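Local coordinates for protein phospholipase C beta (Meleagris gallopavo, PDB 1JAD) that forms the C-terminal region of phospholipase C beta, an elongated assembly of long helices in which two copies of the chain associate, at residues E38-L41 against K42-E45; Y59-L62 against F63-V67; L83-E86 against L87-L90; G91-Y94 against H95-I98. All coordinates share one frame; numbering follows the deposited sequence.

Contact 1: E38-L41 against K42-E45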
# COMPACT_ATOMS: atom_id res chain seq x y z
N GLU A 38 -0.58 14.14 -21.09
CA GLU A 38 0.15 14.80 -22.16
C GLU A 38 -0.75 15.77 -22.91
O GLU A 38 -0.27 16.69 -23.58
CB GLU A 38 0.75 13.78 -23.13
CG GLU A 38 1.60 14.42 -24.23
CD GLU A 38 2.64 15.38 -23.66
OE1 GLU A 38 3.51 14.94 -22.88
OE2 GLU A 38 2.59 16.59 -24.00
N LYS A 39 -2.05 15.57 -22.80
CA LYS A 39 -3.01 16.46 -23.44
C LYS A 39 -3.01 17.74 -22.62
O LYS A 39 -3.01 18.84 -23.16
CB LYS A 39 -4.41 15.84 -23.42
CG LYS A 39 -4.57 14.63 -24.32
CD LYS A 39 -4.50 15.02 -25.79
CE LYS A 39 -5.63 15.98 -26.17
NZ LYS A 39 -6.99 15.39 -25.94
N GLU A 40 -3.01 17.58 -21.30
CA GLU A 40 -3.00 18.71 -20.38
C GLU A 40 -1.77 19.60 -20.58
O GLU A 40 -1.86 20.82 -20.43
CB GLU A 40 -3.04 18.21 -18.93
CG GLU A 40 -4.36 17.60 -18.50
CD GLU A 40 -4.30 17.00 -17.10
OE1 GLU A 40 -3.77 17.68 -16.19
OE2 GLU A 40 -4.78 15.86 -16.91
N LEU A 41 -0.63 19.00 -20.91
CA LEU A 41 0.58 19.78 -21.12
C LEU A 41 0.52 20.65 -22.37
O LEU A 41 1.11 21.73 -22.41
CB LEU A 41 1.81 18.86 -21.21
CG LEU A 41 2.23 18.05 -19.98
CD1 LEU A 41 3.53 17.31 -20.30
CD2 LEU A 41 2.45 18.97 -18.79
N LYS A 42 -0.18 20.18 -23.40
CA LYS A 42 -0.30 20.94 -24.65
C LYS A 42 -1.30 22.08 -24.49
O LYS A 42 -1.14 23.13 -25.11
CB LYS A 42 -0.70 20.02 -25.80
CG LYS A 42 0.36 18.98 -26.13
CD LYS A 42 -0.05 18.06 -27.26
CE LYS A 42 1.01 16.99 -27.51
NZ LYS A 42 0.63 16.05 -28.59
N GLU A 43 -2.32 21.86 -23.66
CA GLU A 43 -3.33 22.87 -23.40
C GLU A 43 -2.69 24.03 -22.65
O GLU A 43 -2.96 25.20 -22.94
CB GLU A 43 -4.46 22.27 -22.58
CG GLU A 43 -5.20 21.15 -23.30
CD GLU A 43 -6.24 20.47 -22.42
OE1 GLU A 43 -7.13 21.18 -21.89
OE2 GLU A 43 -6.17 19.23 -22.27
N LEU A 44 -1.85 23.70 -21.67
CA LEU A 44 -1.13 24.72 -20.90
C LEU A 44 -0.25 25.51 -21.85
O LEU A 44 -0.09 26.73 -21.70
CB LEU A 44 -0.25 24.07 -19.83
CG LEU A 44 -0.87 23.46 -18.58
CD1 LEU A 44 0.22 22.76 -17.76
CD2 LEU A 44 -1.55 24.54 -17.75
N GLU A 45 0.33 24.81 -22.81
CA GLU A 45 1.20 25.44 -23.79
C GLU A 45 0.39 26.38 -24.69
O GLU A 45 0.91 27.39 -25.16
CB GLU A 45 1.90 24.38 -24.64
CG GLU A 45 2.81 24.95 -25.70
CD GLU A 45 3.37 23.88 -26.61
OE1 GLU A 45 4.11 24.22 -27.56
OE2 GLU A 45 3.06 22.69 -26.38
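Of the carboxylates along these two turns, those of Glu38 and Glu43 each bring OE2 near the other segment. The Glu38 carboxylate has an aliphatic neighbour, not a charged one: its OE2 stands 3.9 Å from Lys42 CE and equally close to Lys42 CG. Lys42 NZ stays 5.0 Å from Glu38 OE2, too far for a salt bridge, though the opposite charges may still attract weakly. The two side chains cross at about a right angle. Glu38 is bent at its second torsion (chi2 51°), which turns its acid toward the next turn, whereas the extended Lys42 chain slants back over the preceding turn. The Glu43 carboxylate instead settles near a carbonyl: its OE2 lies 3.3 Å from Lys39 O, a pairing of two acceptors with no hydrogen bond between them; Glu43 CG is also 3.2 Å from Lys39 O. Backbone bonds carry the turn itself. Glu43 N donates to Lys39 O, and Leu44 N to Glu40 O. Leu44 CG packs 3.4 Å from Glu40 O. Glu40 turns to helix 75-155, where it bridges to Arg101, and Leu41 and Leu44 touch that helix too. A polar outer face with leucines turned to a neighbour is what an amphipathic alpha-helix in a long helical bundle looks like.

Contact 2: Y59-L62 against F63-V67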
# COMPACT_ATOMS: atom_id res chain seq x y z
N TYR A 59 0.66 45.74 -26.41
CA TYR A 59 1.71 46.71 -26.66
C TYR A 59 1.75 47.21 -28.09
O TYR A 59 2.64 47.97 -28.46
CB TYR A 59 3.08 46.16 -26.26
CG TYR A 59 3.33 46.26 -24.78
CD1 TYR A 59 2.56 45.53 -23.87
CD2 TYR A 59 4.27 47.16 -24.28
CE1 TYR A 59 2.73 45.69 -22.50
CE2 TYR A 59 4.45 47.33 -22.91
CZ TYR A 59 3.67 46.60 -22.03
OH TYR A 59 3.83 46.80 -20.67
N SER A 60 0.79 46.77 -28.89
CA SER A 60 0.70 47.21 -30.28
C SER A 60 -0.01 48.55 -30.15
O SER A 60 0.42 49.56 -30.70
CB SER A 60 -0.19 46.26 -31.09
OG SER A 60 0.15 44.91 -30.85
N VAL A 61 -1.10 48.52 -29.39
CA VAL A 61 -1.92 49.70 -29.13
C VAL A 61 -1.10 50.75 -28.39
O VAL A 61 -0.98 51.89 -28.84
CB VAL A 61 -3.16 49.32 -28.27
CG1 VAL A 61 -4.02 50.54 -28.01
CG2 VAL A 61 -3.96 48.25 -28.98
N LEU A 62 -0.54 50.36 -27.24
CA LEU A 62 0.26 51.28 -26.43
C LEU A 62 1.37 51.96 -27.22
O LEU A 62 1.54 53.18 -27.15
CB LEU A 62 0.85 50.52 -25.24
CG LEU A 62 -0.18 49.87 -24.32
CD1 LEU A 62 0.50 49.18 -23.15
CD2 LEU A 62 -1.14 50.92 -23.81
N PHE A 63 2.13 51.17 -27.97
CA PHE A 63 3.23 51.70 -28.77
C PHE A 63 2.82 52.69 -29.86
O PHE A 63 3.33 53.81 -29.91
CB PHE A 63 4.01 50.55 -29.42
CG PHE A 63 5.09 49.97 -28.54
CD1 PHE A 63 5.67 48.75 -28.86
CD2 PHE A 63 5.55 50.66 -27.42
CE1 PHE A 63 6.70 48.22 -28.08
CE2 PHE A 63 6.58 50.14 -26.64
CZ PHE A 63 7.15 48.92 -26.96
N LEU A 64 1.89 52.28 -30.72
CA LEU A 64 1.44 53.13 -31.81
C LEU A 64 0.42 54.19 -31.41
O LEU A 64 -0.15 54.86 -32.27
CB LEU A 64 0.89 52.27 -32.95
CG LEU A 64 1.94 51.33 -33.55
CD1 LEU A 64 1.32 50.52 -34.68
CD2 LEU A 64 3.13 52.14 -34.05
N GLU A 65 0.20 54.34 -30.11
CA GLU A 65 -0.76 55.32 -29.60
C GLU A 65 -0.10 56.70 -29.66
O GLU A 65 1.03 56.88 -29.20
CB GLU A 65 -1.14 55.00 -28.15
CG GLU A 65 -2.33 55.80 -27.62
CD GLU A 65 -3.65 55.40 -28.28
OE1 GLU A 65 -4.05 54.23 -28.13
OE2 GLU A 65 -4.28 56.26 -28.93
N PRO A 66 -0.80 57.70 -30.24
CA PRO A 66 -0.22 59.04 -30.32
C PRO A 66 0.05 59.53 -28.92
O PRO A 66 -0.69 59.22 -27.98
CB PRO A 66 -1.33 59.84 -31.03
CG PRO A 66 -2.58 59.11 -30.58
CD PRO A 66 -2.15 57.69 -30.84
N VAL A 67 1.13 60.28 -28.76
CA VAL A 67 1.48 60.78 -27.45
C VAL A 67 1.41 62.29 -27.35
O VAL A 67 1.83 63.01 -28.26
CB VAL A 67 2.91 60.33 -27.07
CG1 VAL A 67 3.34 60.99 -25.78
CG2 VAL A 67 2.96 58.82 -26.93
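Tyr59 and Phe63, one turn apart, meet in a T-shaped stack: the edge of the tyrosine points at the face of the phenylalanine, with ring centroids 5.9 Å apart and planes at 83°. The approach is off-centre, since Tyr59 CD2 sits 4.3 Å above the Phe63 plane and toward its rim. Against one face of the Tyr59 ring, from within its own segment, rests the methyl CD1 of Leu62. Phe63 also packs against the backbone of the preceding turn. With chi1 at -86°, its ring root comes to lie by the Tyr59 carbonyl oxygen, Phe63 CG 3.2 Å from Tyr59 O; that same oxygen accepts the Phe63 N-H from well above the carbonyl plane. The pair sits where helix 28-64 packs against two others in a helical bundle: Phe63 touches Leu79 of helix 75-155 and Tyr241, Met242 and Val245 of helix 161-245, while Tyr59 OH is hydrogen-bonded to Glu86. On another side of the turn, Val61 and Glu65 lie alongside each other, pointing the same way, with Val61 CG1 3.7 Å from Glu65 OE1. Glu65 is bent at its second torsion, which keeps its acid near the valine. Near the C-terminal part of the helix, Leu64 N reaches Ser60 O at 3.1 Å in a nearly straight bond of 169°, whereas Glu65 N makes only a weak bond, at 3.5 Å, to Leu62 O, three residues back.

Contact 3: L83-E86 against L87-L90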
# COMPACT_ATOMS: atom_id res chain seq x y z
N LEU A 83 7.47 46.16 -21.20
CA LEU A 83 7.06 45.00 -21.97
C LEU A 83 7.91 43.81 -21.56
O LEU A 83 7.41 42.73 -21.29
CB LEU A 83 7.25 45.27 -23.46
CG LEU A 83 6.99 44.11 -24.41
CD1 LEU A 83 5.55 43.64 -24.30
CD2 LEU A 83 7.29 44.55 -25.84
N GLU A 84 9.22 44.05 -21.53
CA GLU A 84 10.19 43.03 -21.15
C GLU A 84 9.89 42.40 -19.80
O GLU A 84 9.99 41.19 -19.64
CB GLU A 84 11.60 43.63 -21.15
CG GLU A 84 12.10 43.98 -22.54
CD GLU A 84 13.52 44.53 -22.56
OE1 GLU A 84 14.43 43.86 -22.02
OE2 GLU A 84 13.73 45.62 -23.12
N MSE A 85 9.49 43.23 -18.83
CA MSE A 85 9.20 42.72 -17.50
C MSE A 85 7.88 41.95 -17.41
O MSE A 85 7.75 41.04 -16.60
CB MSE A 85 9.22 43.87 -16.49
CG MSE A 85 9.35 43.41 -15.03
SE MSE A 85 10.85 42.36 -14.71
CE MSE A 85 12.20 43.48 -15.32
N GLU A 86 6.90 42.32 -18.23
CA GLU A 86 5.63 41.59 -18.21
C GLU A 86 5.80 40.25 -18.91
O GLU A 86 5.06 39.30 -18.63
CB GLU A 86 4.52 42.39 -18.89
CG GLU A 86 3.97 43.50 -18.02
CD GLU A 86 2.80 44.22 -18.67
OE1 GLU A 86 1.84 43.53 -19.09
OE2 GLU A 86 2.83 45.47 -18.74
N LEU A 87 6.77 40.17 -19.81
CA LEU A 87 7.05 38.91 -20.48
C LEU A 87 7.84 38.06 -19.50
O LEU A 87 7.57 36.87 -19.35
CB LEU A 87 7.86 39.14 -21.76
CG LEU A 87 7.09 39.74 -22.94
CD1 LEU A 87 8.06 40.01 -24.09
CD2 LEU A 87 5.97 38.79 -23.37
N ILE A 88 8.80 38.66 -18.81
CA ILE A 88 9.58 37.93 -17.82
C ILE A 88 8.61 37.32 -16.81
O ILE A 88 8.63 36.10 -16.57
CB ILE A 88 10.56 38.85 -17.07
CG1 ILE A 88 11.67 39.32 -18.01
CG2 ILE A 88 11.16 38.10 -15.88
CD1 ILE A 88 12.60 38.22 -18.45
N HIS A 89 7.77 38.15 -16.21
CA HIS A 89 6.81 37.66 -15.24
C HIS A 89 5.93 36.58 -15.83
O HIS A 89 5.64 35.58 -15.18
CB HIS A 89 5.95 38.79 -14.68
CG HIS A 89 6.68 39.66 -13.69
ND1 HIS A 89 6.08 40.68 -13.00
CD2 HIS A 89 7.97 39.63 -13.27
CE1 HIS A 89 6.96 41.25 -12.20
NE2 HIS A 89 8.12 40.63 -12.34
N LEU A 90 5.50 36.77 -17.07
CA LEU A 90 4.67 35.76 -17.73
C LEU A 90 5.46 34.45 -17.82
O LEU A 90 4.90 33.36 -17.67
CB LEU A 90 4.28 36.19 -19.14
CG LEU A 90 3.52 35.09 -19.88
CD1 LEU A 90 2.26 34.76 -19.11
CD2 LEU A 90 3.20 35.52 -21.29
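Met85, a selenomethionine, and His89 make the sulfur-aromatic type contact of this stretch of helix, with selenium in the sulfur's place. Met85 SE lies 4.6 Å from the centroid of the His89 ring, an oblique approach 40° off the ring normal, and the nearest ring atom to Met85 SE is His89 NE2, at 4.0 Å. Met85 CG stands over one face of the ring, toward its rim. Bends at the second and third torsions of Met85 curl its chain, and its selenium also reaches Ile88 CB at 4.2 Å.

On the opposite flank the apolar packing is Leu83 CG on Leu87 CD1, at 4.2 Å. These two leucines are buried, Leu83 against Tyr59 and Tyr241, Leu87 against Leu55 and Met237.

Across the segments, each N-H donates to the carbonyl four residues earlier. His89 N to Met85 O is 2.9 Å and almost straight at 172°, and Ile88 N to Glu84 O has the same length, with Ile88 CG1 packed 3.0 Å from Glu84 O. Met85 and His89 also pack on Arg147 and Glu144 of the second subunit. These two turns serve both the intrachain helix bundle and the dimer interface.

Contact 4: G91-Y94 against H95-I98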
# COMPACT_ATOMS: atom_id res chain seq x y z
N GLY A 91 6.76 34.56 -18.09
CA GLY A 91 7.59 33.38 -18.20
C GLY A 91 7.68 32.68 -16.85
O GLY A 91 7.56 31.45 -16.76
N GLU A 92 7.87 33.48 -15.80
CA GLU A 92 7.99 32.95 -14.45
C GLU A 92 6.78 32.13 -14.01
O GLU A 92 6.93 31.02 -13.49
CB GLU A 92 8.24 34.09 -13.45
CG GLU A 92 9.61 34.78 -13.60
CD GLU A 92 9.83 35.93 -12.61
OE1 GLU A 92 10.97 36.44 -12.55
OE2 GLU A 92 8.88 36.33 -11.91
N GLU A 93 5.58 32.66 -14.22
CA GLU A 93 4.38 31.94 -13.81
C GLU A 93 4.12 30.76 -14.75
O GLU A 93 3.64 29.71 -14.31
CB GLU A 93 3.16 32.88 -13.78
CG GLU A 93 2.09 32.52 -12.72
CD GLU A 93 1.56 31.08 -12.82
OE1 GLU A 93 0.98 30.71 -13.87
OE2 GLU A 93 1.72 30.31 -11.84
N TYR A 94 4.44 30.94 -16.03
CA TYR A 94 4.23 29.89 -17.02
C TYR A 94 5.04 28.61 -16.76
O TYR A 94 4.49 27.50 -16.71
CB TYR A 94 4.57 30.41 -18.42
CG TYR A 94 4.56 29.34 -19.50
CD1 TYR A 94 3.39 28.65 -19.83
CD2 TYR A 94 5.74 28.98 -20.16
CE1 TYR A 94 3.39 27.63 -20.78
CE2 TYR A 94 5.76 27.95 -21.11
CZ TYR A 94 4.58 27.28 -21.41
OH TYR A 94 4.60 26.23 -22.31
N HIS A 95 6.35 28.76 -16.60
CA HIS A 95 7.19 27.61 -16.36
C HIS A 95 6.91 27.01 -14.99
O HIS A 95 6.84 25.79 -14.86
CB HIS A 95 8.65 28.01 -16.50
CG HIS A 95 9.01 28.47 -17.88
ND1 HIS A 95 8.96 27.63 -18.98
CD2 HIS A 95 9.39 29.68 -18.35
CE1 HIS A 95 9.29 28.31 -20.06
NE2 HIS A 95 9.55 29.55 -19.71
N ASP A 96 6.72 27.86 -13.98
CA ASP A 96 6.40 27.39 -12.64
C ASP A 96 5.16 26.52 -12.74
O ASP A 96 5.06 25.48 -12.08
CB ASP A 96 6.14 28.56 -11.69
CG ASP A 96 5.60 28.11 -10.34
OD1 ASP A 96 4.50 27.52 -10.29
OD2 ASP A 96 6.27 28.36 -9.31
N GLY A 97 4.22 26.95 -13.58
CA GLY A 97 2.99 26.21 -13.78
C GLY A 97 3.23 24.85 -14.41
O GLY A 97 2.59 23.87 -14.03
N ILE A 98 4.15 24.79 -15.37
CA ILE A 98 4.47 23.53 -16.02
C ILE A 98 5.09 22.63 -14.95
O ILE A 98 4.79 21.43 -14.87
CB ILE A 98 5.50 23.72 -17.17
CG1 ILE A 98 4.93 24.67 -18.23
CG2 ILE A 98 5.86 22.38 -17.80
CD1 ILE A 98 3.65 24.15 -18.90
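Tyr94 has CG opposite its backbone N (chi1 172°), while His95 places CG opposite its carbonyl carbon; these different settings bring two sequence neighbours' rings together on helix 75-155, part of a long antiparallel helical bundle. The result is an edge-to-face pair: the tyrosine edge is directed at the imidazole face, the centroids are 4.9 Å apart and the planes stand at 63°. Tyr94 CD2 is the atom that makes the approach, 3.6 Å above the imidazole plane and toward its rim. Over one face of the tyrosine comes Ile98, one turn ahead, whose CG1 lies 4.3 Å from the Tyr94 centroid in a CH-pi contact; Ile98 CD1 adds a touch on Tyr94 CE1 at 4.0 Å. The phenol is thereby packed from a face and along an edge, and it extends on to Glu45 of helix 28-64. Charge gathers on a different flank. Glu93 OE2 and Asp96 OD1 are 4.2 Å apart, a like-charge pair that would be costly alone, but Asp96 is bridged to Arg99 and Arg100 of its own chain and to Lys140 of the second subunit, which probably offsets it. The turn before also meets His95: His95 CD2 lies 3.0 Å from Gly91 O, and the His95 N-H meets that oxygen in an essentially straight bond of 179°.

Overall arrangement
Contacts 1 and 2 lie in that order on helix 28-64, their centres about 33 Å apart, and contacts 3 and 4 follow on helix 75-155, adjoining in sequence with centres about 12 Å apart. The two helices run antiparallel, so the later part of the first faces the earlier part of the second: contact 2 touches contact 3 at Tyr59, which meets Leu83 and Glu86, and contact 1 touches contact 4 where Leu44 packs on Ile98. Contacts 1 and 3 stay about 9 Å apart at their nearest atoms. Contacts 3 and 4 also reach the second subunit. The two helices thus meet at separate points along the hairpin, while helix 75-155 also contributes to the dimer.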